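Local coordinates for ESX-1 secretion system protein EccA1 (PDB 4F3V) that probably supplies energy from ATP hydrolysis for exporting virulence factors through the ESX-1 type VII secretion system, this chain being the N-terminal TPR domain of the ATPase, at residues Leu7-Leu18 with Leu70-Leu81; Val144-Thr152 with Ile262-Pro271. All blocks are in the same frame, centred on the assembly; numbering follows the deposited sequence.

Contact 1. Residues Leu7-Leu18 with Leu70-Leu81; sequences LASLFESAVSML and LSGSVQISMSTL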
# COMPACT_ATOMS: atom_id res chain seq x y z
N LEU A 7 -2.58 26.11 -19.87
CA LEU A 7 -2.55 24.96 -18.96
C LEU A 7 -3.58 25.09 -17.84
O LEU A 7 -4.21 24.11 -17.45
CB LEU A 7 -1.14 24.77 -18.36
CG LEU A 7 0.01 24.49 -19.34
CD1 LEU A 7 1.27 24.10 -18.55
CD2 LEU A 7 -0.35 23.44 -20.37
N ALA A 8 -3.73 26.31 -17.33
CA ALA A 8 -4.78 26.64 -16.36
C ALA A 8 -6.16 26.23 -16.87
O ALA A 8 -6.92 25.55 -16.19
CB ALA A 8 -4.80 28.15 -16.07
N SER A 9 -6.47 26.70 -18.07
CA SER A 9 -7.77 26.48 -18.61
C SER A 9 -7.96 24.96 -18.94
O SER A 9 -9.02 24.42 -18.74
CB SER A 9 -8.02 27.45 -19.77
OG SER A 9 -7.51 26.94 -20.97
N LEU A 10 -6.90 24.26 -19.38
CA LEU A 10 -6.98 22.80 -19.59
C LEU A 10 -7.24 22.07 -18.26
O LEU A 10 -8.04 21.14 -18.21
CB LEU A 10 -5.69 22.25 -20.22
CG LEU A 10 -5.40 22.53 -21.70
CD1 LEU A 10 -3.99 22.03 -22.00
CD2 LEU A 10 -6.41 21.90 -22.62
N PHE A 11 -6.59 22.53 -17.19
CA PHE A 11 -6.81 21.92 -15.89
C PHE A 11 -8.23 22.10 -15.38
O PHE A 11 -8.88 21.15 -14.91
CB PHE A 11 -5.81 22.50 -14.84
CG PHE A 11 -5.84 21.75 -13.55
CD1 PHE A 11 -5.09 20.64 -13.38
CD2 PHE A 11 -6.73 22.12 -12.55
CE1 PHE A 11 -5.16 19.92 -12.19
CE2 PHE A 11 -6.82 21.42 -11.36
CZ PHE A 11 -6.03 20.31 -11.18
N GLU A 12 -8.71 23.34 -15.43
CA GLU A 12 -10.06 23.64 -15.03
C GLU A 12 -11.07 22.79 -15.83
O GLU A 12 -11.98 22.18 -15.27
CB GLU A 12 -10.25 25.12 -15.25
CG GLU A 12 -11.59 25.65 -14.92
CD GLU A 12 -11.59 27.12 -15.07
OE1 GLU A 12 -10.82 27.66 -15.90
OE2 GLU A 12 -12.34 27.71 -14.31
N SER A 13 -10.86 22.70 -17.14
CA SER A 13 -11.74 21.90 -17.98
C SER A 13 -11.65 20.44 -17.58
O SER A 13 -12.68 19.77 -17.51
CB SER A 13 -11.39 22.06 -19.48
OG SER A 13 -11.71 23.39 -19.90
N ALA A 14 -10.44 19.95 -17.32
CA ALA A 14 -10.27 18.54 -16.97
C ALA A 14 -11.07 18.21 -15.70
O ALA A 14 -11.73 17.19 -15.63
CB ALA A 14 -8.79 18.16 -16.79
N VAL A 15 -11.01 19.08 -14.71
CA VAL A 15 -11.72 18.83 -13.47
C VAL A 15 -13.23 18.88 -13.69
O VAL A 15 -13.94 18.07 -13.15
CB VAL A 15 -11.29 19.78 -12.35
CG1 VAL A 15 -12.14 19.56 -11.10
CG2 VAL A 15 -9.79 19.56 -12.06
N SER A 16 -13.70 19.82 -14.49
CA SER A 16 -15.14 19.92 -14.78
C SER A 16 -15.65 18.70 -15.53
O SER A 16 -16.80 18.34 -15.41
CB SER A 16 -15.43 21.15 -15.64
OG SER A 16 -15.28 22.32 -14.86
N MET A 17 -14.79 18.09 -16.32
CA MET A 17 -15.15 16.97 -17.17
C MET A 17 -15.19 15.65 -16.37
O MET A 17 -15.72 14.66 -16.87
CB MET A 17 -14.12 16.88 -18.30
CG MET A 17 -14.24 15.69 -19.23
SD MET A 17 -15.49 16.07 -20.44
CE MET A 17 -14.60 17.50 -21.08
N LEU A 18 -14.65 15.64 -15.15
CA LEU A 18 -14.51 14.38 -14.38
C LEU A 18 -15.81 13.61 -14.15
O LEU A 18 -15.83 12.41 -14.34
CB LEU A 18 -13.82 14.61 -13.03
CG LEU A 18 -12.31 14.72 -13.03
CD1 LEU A 18 -11.86 15.16 -11.66
CD2 LEU A 18 -11.63 13.44 -13.46
N LEU A 70 -0.84 24.48 -9.93
CA LEU A 70 -1.67 24.53 -11.13
C LEU A 70 -3.16 24.62 -10.79
O LEU A 70 -3.85 25.49 -11.30
CB LEU A 70 -1.41 23.30 -12.03
CG LEU A 70 -2.21 23.21 -13.33
CD1 LEU A 70 -2.05 24.51 -14.13
CD2 LEU A 70 -1.77 21.96 -14.11
N SER A 71 -3.65 23.73 -9.92
CA SER A 71 -5.02 23.78 -9.47
C SER A 71 -5.30 25.14 -8.81
O SER A 71 -6.32 25.78 -9.05
CB SER A 71 -5.30 22.64 -8.48
OG SER A 71 -4.42 22.68 -7.39
N GLY A 72 -4.34 25.62 -8.02
CA GLY A 72 -4.45 26.93 -7.37
C GLY A 72 -4.61 28.11 -8.32
O GLY A 72 -5.30 29.06 -8.02
N SER A 73 -4.00 28.02 -9.50
CA SER A 73 -4.09 29.09 -10.48
C SER A 73 -5.52 29.22 -11.06
O SER A 73 -5.85 30.20 -11.70
CB SER A 73 -3.06 28.89 -11.59
OG SER A 73 -3.44 27.85 -12.45
N VAL A 74 -6.37 28.21 -10.85
CA VAL A 74 -7.77 28.28 -11.21
C VAL A 74 -8.68 28.09 -9.99
O VAL A 74 -9.85 27.71 -10.12
CB VAL A 74 -8.11 27.29 -12.35
CG1 VAL A 74 -7.56 27.81 -13.67
CG2 VAL A 74 -7.63 25.87 -12.05
N GLN A 75 -8.13 28.37 -8.82
CA GLN A 75 -8.86 28.36 -7.55
C GLN A 75 -9.53 27.03 -7.22
O GLN A 75 -10.61 27.00 -6.65
CB GLN A 75 -9.89 29.52 -7.51
CG GLN A 75 -9.26 30.90 -7.75
CD GLN A 75 -9.05 31.22 -9.24
OE1 GLN A 75 -9.94 31.01 -10.06
NE2 GLN A 75 -7.90 31.81 -9.57
N ILE A 76 -8.88 25.92 -7.56
CA ILE A 76 -9.43 24.59 -7.25
C ILE A 76 -8.59 23.96 -6.16
O ILE A 76 -7.35 23.95 -6.25
CB ILE A 76 -9.45 23.69 -8.50
CG1 ILE A 76 -10.47 24.22 -9.53
CG2 ILE A 76 -9.74 22.21 -8.14
CD1 ILE A 76 -10.45 23.49 -10.86
N SER A 77 -9.23 23.47 -5.11
CA SER A 77 -8.52 22.67 -4.12
C SER A 77 -8.27 21.25 -4.68
O SER A 77 -9.16 20.65 -5.27
CB SER A 77 -9.34 22.55 -2.82
OG SER A 77 -8.72 21.62 -1.97
N MET A 78 -7.07 20.71 -4.49
CA MET A 78 -6.76 19.36 -4.98
C MET A 78 -7.66 18.30 -4.34
O MET A 78 -7.89 17.26 -4.93
CB MET A 78 -5.29 19.00 -4.81
CG MET A 78 -4.38 19.72 -5.80
SD MET A 78 -4.72 19.26 -7.51
CE MET A 78 -4.11 17.59 -7.42
N SER A 79 -8.18 18.57 -3.14
CA SER A 79 -9.09 17.64 -2.48
C SER A 79 -10.36 17.44 -3.26
O SER A 79 -10.99 16.39 -3.15
CB SER A 79 -9.44 18.15 -1.08
OG SER A 79 -8.25 18.20 -0.32
N THR A 80 -10.73 18.44 -4.04
CA THR A 80 -11.96 18.40 -4.84
C THR A 80 -11.85 17.37 -5.98
O THR A 80 -12.85 16.85 -6.44
CB THR A 80 -12.26 19.82 -5.36
OG1 THR A 80 -12.54 20.66 -4.22
CG2 THR A 80 -13.48 19.83 -6.32
N LEU A 81 -10.63 17.05 -6.43
CA LEU A 81 -10.47 15.97 -7.41
C LEU A 81 -10.83 14.59 -6.86
O LEU A 81 -11.14 13.67 -7.64
CB LEU A 81 -9.05 15.94 -7.96
CG LEU A 81 -8.76 16.91 -9.09
CD1 LEU A 81 -8.93 18.33 -8.56
CD2 LEU A 81 -7.36 16.65 -9.65
O HOH W 1 -12.25 27.33 -11.31
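Two backbone amides grip the carbonyl oxygen of Ser71, a residue that packs on Phe11: Val74 N and Ile76 N each donate to Ser71 O over 3.0 Å, reaching it from opposite faces of the carbonyl plane. The Ile76 bond, together with that from Gln75 N to Gly72 O, forms a Schellman motif that ends helix 69-72 and leaves Val74 and Ile76 directed toward helix 2-17. Phe11 holds the middle of the contact. Its CG stands anti to the backbone N (chi1 -171°), which carries the ring across to Ser71, where Phe11 CE2 lies 3.5 Å from Ser71 CB. Leu70 CD2 comes in obliquely to within 3.6 Å of Phe11 CD1, whereas Ile76 CD1 sits at the ring edge. Met78 SD, 4.0 Å from Phe11 CZ, makes an oblique Met-aromatic contact. Asp41 of helix 40-48 touches Phe11, Leu70 and Met78, and its OD2 is hydrogen-bonded to Ser71 OG. Further along, Val15 CG2 meets Leu81 CD1 at 3.8 Å, the side chains roughly perpendicular. One water donates both to Val74 O and, over 3.0 Å, to Glu12 OE2. The direct grip is therefore mainly apolar, and a water beside exposed Glu12 adds a polar bridge.

Contact 2. Residues Val144-Thr152 with Ile262-Pro271; sequences VYGAAERWT and IASRADPWDP. With SO4 (sulfate ion), chain F.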
# COMPACT_ATOMS: atom_id res chain seq x y z
N VAL A 144 6.83 -1.51 3.14
CA VAL A 144 8.09 -1.66 2.44
C VAL A 144 8.87 -2.88 2.95
O VAL A 144 9.34 -3.73 2.15
CB VAL A 144 8.95 -0.38 2.55
CG1 VAL A 144 10.33 -0.55 1.87
CG2 VAL A 144 8.19 0.80 1.97
N TYR A 145 9.00 -2.98 4.27
CA TYR A 145 9.72 -4.10 4.89
C TYR A 145 8.99 -5.43 4.58
O TYR A 145 9.63 -6.44 4.31
CB TYR A 145 9.85 -3.89 6.42
CG TYR A 145 10.90 -2.87 6.85
CD1 TYR A 145 12.19 -2.86 6.31
CD2 TYR A 145 10.62 -1.96 7.86
CE1 TYR A 145 13.14 -1.93 6.70
CE2 TYR A 145 11.57 -1.05 8.29
CZ TYR A 145 12.83 -1.05 7.72
OH TYR A 145 13.71 -0.11 8.16
N GLY A 146 7.66 -5.42 4.61
CA GLY A 146 6.87 -6.64 4.32
C GLY A 146 7.10 -7.11 2.91
O GLY A 146 7.23 -8.32 2.66
N ALA A 147 7.18 -6.15 1.97
CA ALA A 147 7.42 -6.47 0.57
C ALA A 147 8.74 -7.23 0.40
O ALA A 147 8.84 -8.15 -0.42
CB ALA A 147 7.37 -5.23 -0.32
N ALA A 148 9.73 -6.88 1.22
CA ALA A 148 11.06 -7.51 1.20
C ALA A 148 11.18 -8.69 2.17
O ALA A 148 12.30 -9.20 2.43
CB ALA A 148 12.13 -6.44 1.54
N GLU A 149 10.05 -9.11 2.74
CA GLU A 149 10.02 -10.20 3.74
C GLU A 149 10.95 -9.96 4.94
O GLU A 149 11.52 -10.90 5.53
CB GLU A 149 10.33 -11.55 3.08
CG GLU A 149 9.35 -11.88 1.96
CD GLU A 149 9.64 -13.19 1.22
OE1 GLU A 149 10.23 -14.12 1.78
OE2 GLU A 149 9.26 -13.28 0.04
N ARG A 150 11.04 -8.70 5.35
CA ARG A 150 11.82 -8.32 6.51
C ARG A 150 10.91 -8.29 7.74
O ARG A 150 10.55 -7.23 8.25
CB ARG A 150 12.50 -6.98 6.24
CG ARG A 150 13.66 -7.15 5.27
CD ARG A 150 14.31 -5.81 4.93
NE ARG A 150 14.99 -5.20 6.07
CZ ARG A 150 15.93 -4.25 5.97
NH1 ARG A 150 16.32 -3.78 4.78
NH2 ARG A 150 16.50 -3.78 7.06
N TRP A 151 10.53 -9.49 8.19
CA TRP A 151 9.44 -9.61 9.16
C TRP A 151 9.76 -9.04 10.51
O TRP A 151 8.88 -8.48 11.13
CB TRP A 151 8.99 -11.06 9.29
CG TRP A 151 8.62 -11.62 7.94
CD1 TRP A 151 9.24 -12.64 7.25
CD2 TRP A 151 7.56 -11.15 7.04
NE1 TRP A 151 8.64 -12.85 6.03
CE2 TRP A 151 7.62 -11.99 5.84
CE3 TRP A 151 6.56 -10.19 7.13
CZ2 TRP A 151 6.73 -11.82 4.78
CZ3 TRP A 151 5.70 -10.02 6.06
CH2 TRP A 151 5.76 -10.84 4.91
N THR A 152 10.99 -9.16 10.97
CA THR A 152 11.36 -8.57 12.25
C THR A 152 11.33 -7.02 12.18
O THR A 152 10.95 -6.37 13.14
CB THR A 152 12.73 -9.07 12.72
OG1 THR A 152 13.67 -8.92 11.64
CG2 THR A 152 12.66 -10.55 13.09
N ILE A 262 17.01 -14.01 8.60
CA ILE A 262 16.92 -12.67 8.00
C ILE A 262 18.23 -11.87 8.20
O ILE A 262 18.74 -11.25 7.26
CB ILE A 262 15.73 -11.85 8.58
CG1 ILE A 262 14.38 -12.50 8.20
CG2 ILE A 262 15.83 -10.42 8.11
CD1 ILE A 262 13.18 -11.92 8.92
N ALA A 263 18.78 -11.92 9.41
CA ALA A 263 20.05 -11.23 9.69
C ALA A 263 21.23 -11.79 8.89
O ALA A 263 22.20 -11.06 8.64
CB ALA A 263 20.35 -11.28 11.18
N SER A 264 21.18 -13.05 8.47
CA SER A 264 22.26 -13.64 7.67
C SER A 264 22.14 -13.34 6.17
O SER A 264 22.97 -13.76 5.39
CB SER A 264 22.31 -15.17 7.87
OG SER A 264 21.26 -15.78 7.12
N ARG A 265 21.12 -12.61 5.75
CA ARG A 265 21.01 -12.28 4.32
C ARG A 265 22.24 -11.48 3.88
O ARG A 265 22.62 -10.51 4.54
CB ARG A 265 19.74 -11.47 4.05
CG ARG A 265 18.45 -12.26 4.14
CD ARG A 265 17.24 -11.34 4.03
NE ARG A 265 15.98 -12.06 4.25
CZ ARG A 265 14.77 -11.51 4.13
NH1 ARG A 265 14.63 -10.22 3.80
NH2 ARG A 265 13.69 -12.24 4.34
N ALA A 266 22.84 -11.86 2.76
CA ALA A 266 23.92 -11.07 2.16
C ALA A 266 23.39 -9.68 1.76
O ALA A 266 24.12 -8.69 1.81
CB ALA A 266 24.52 -11.80 0.96
N ASP A 267 22.12 -9.64 1.36
CA ASP A 267 21.43 -8.38 1.08
C ASP A 267 20.09 -8.41 1.82
O ASP A 267 19.22 -9.18 1.46
CB ASP A 267 21.20 -8.27 -0.42
CG ASP A 267 20.34 -7.06 -0.82
OD1 ASP A 267 19.86 -6.28 0.04
OD2 ASP A 267 20.16 -6.90 -2.03
N PRO A 268 19.94 -7.58 2.86
CA PRO A 268 18.75 -7.60 3.71
C PRO A 268 17.44 -7.47 2.91
O PRO A 268 16.42 -7.95 3.35
CB PRO A 268 18.91 -6.36 4.61
CG PRO A 268 20.24 -5.80 4.35
CD PRO A 268 20.95 -6.61 3.32
N TRP A 269 17.50 -6.81 1.75
CA TRP A 269 16.30 -6.64 0.90
C TRP A 269 15.94 -7.85 0.08
O TRP A 269 14.90 -7.87 -0.57
CB TRP A 269 16.51 -5.45 -0.03
CG TRP A 269 16.61 -4.12 0.69
CD1 TRP A 269 17.71 -3.24 0.70
CD2 TRP A 269 15.59 -3.46 1.51
NE1 TRP A 269 17.43 -2.11 1.44
CE2 TRP A 269 16.17 -2.18 1.96
CE3 TRP A 269 14.30 -3.78 1.89
CZ2 TRP A 269 15.47 -1.29 2.76
CZ3 TRP A 269 13.60 -2.87 2.70
CH2 TRP A 269 14.18 -1.65 3.12
N ASP A 270 16.81 -8.86 0.08
CA ASP A 270 16.67 -10.03 -0.79
C ASP A 270 16.53 -11.34 0.02
O ASP A 270 17.52 -11.88 0.52
CB ASP A 270 17.86 -10.12 -1.76
CG ASP A 270 17.73 -11.26 -2.78
OD1 ASP A 270 16.71 -11.97 -2.79
OD2 ASP A 270 18.66 -11.45 -3.58
N PRO A 271 15.30 -11.84 0.14
CA PRO A 271 15.06 -13.06 0.87
C PRO A 271 15.79 -14.26 0.29
O PRO A 271 16.03 -15.23 1.01
CB PRO A 271 13.54 -13.28 0.74
CG PRO A 271 12.99 -12.02 0.20
CD PRO A 271 14.09 -11.32 -0.51
S SO4 F . 18.85 -1.55 5.74
O1 SO4 F . 19.51 -2.31 6.83
O2 SO4 F . 18.73 -2.43 4.56
O3 SO4 F . 17.52 -1.05 6.23
O4 SO4 F . 19.67 -0.39 5.36
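Arg150 points one corner of its guanidinium at the face of the Trp269 indole: the planes are 58° apart, and Arg150 NH1 stands 3.1 Å above the ring plane, over its centre. This is a cation-pi contact, with Arg150 CZ almost on the normal of the six-membered ring. The bend at chi3 (67°) turns the group into a sandwich, Tyr145 CE1 over the centre of one face and Pro268 CB over the other. The Tyr145 and Trp269 rings, their planes only 14° apart, meet rim to rim, neither over the face of the other, while Ala148 CB touches the indole edge, 3.5 Å from Trp269 CE3. Arg150 NE is salt-bridged to Asp153, and the NH1/NH2 edge hydrogen-bonds a sulfate, probably from the crystallisation liquor, with Arg150 NH1 2.8 Å from sulfate O2 and NH2 3.0 Å from O3. In this TPR domain the contact lies where a Schellman motif, with Glu149 at C-prime, ends helix 134-147 and Arg150 takes the N-cap position of helix 151-158. Extended Arg265 reaches that turn: its NH1 donates to Ala148 O at 2.9 Å, nearly along the C=O axis, and its NH2 to Glu149 O at 2.8 Å from above the carbonyl plane. NH1 also serves Pro268 O in the guanidinium plane, over 2.9 Å. Pro271 CA lies over the centre of one face of this second guanidinium, Ile262 CG2 nearer the rim of the opposite one.

Overall arrangement
Contacts 1 and 2 lie on opposite sides of the chain's centre, their nearest atoms about 23 Å apart, and share no helix. Residues 7-18 and 70-81 join helix 2-17 to the end of helix 69-72 and the segment after it; residues 144-152 and 262-271 bring the C-terminal segment against the turn between helices 134-147 and 151-158. Buried residues are just over half of those touching in contact 1, fewer in contact 2, although contact 1 lies farther from the chain's centre (about 27 against 18 Å, centre to centre). Contact 1 wraps aliphatic groups and a methionine sulfur round one phenylalanine; contact 2 relies on two arginines, one bonded to backbone carbonyls, the other set between aromatic and proline groups, salt-bridged to Asp153 and next to a bound anion.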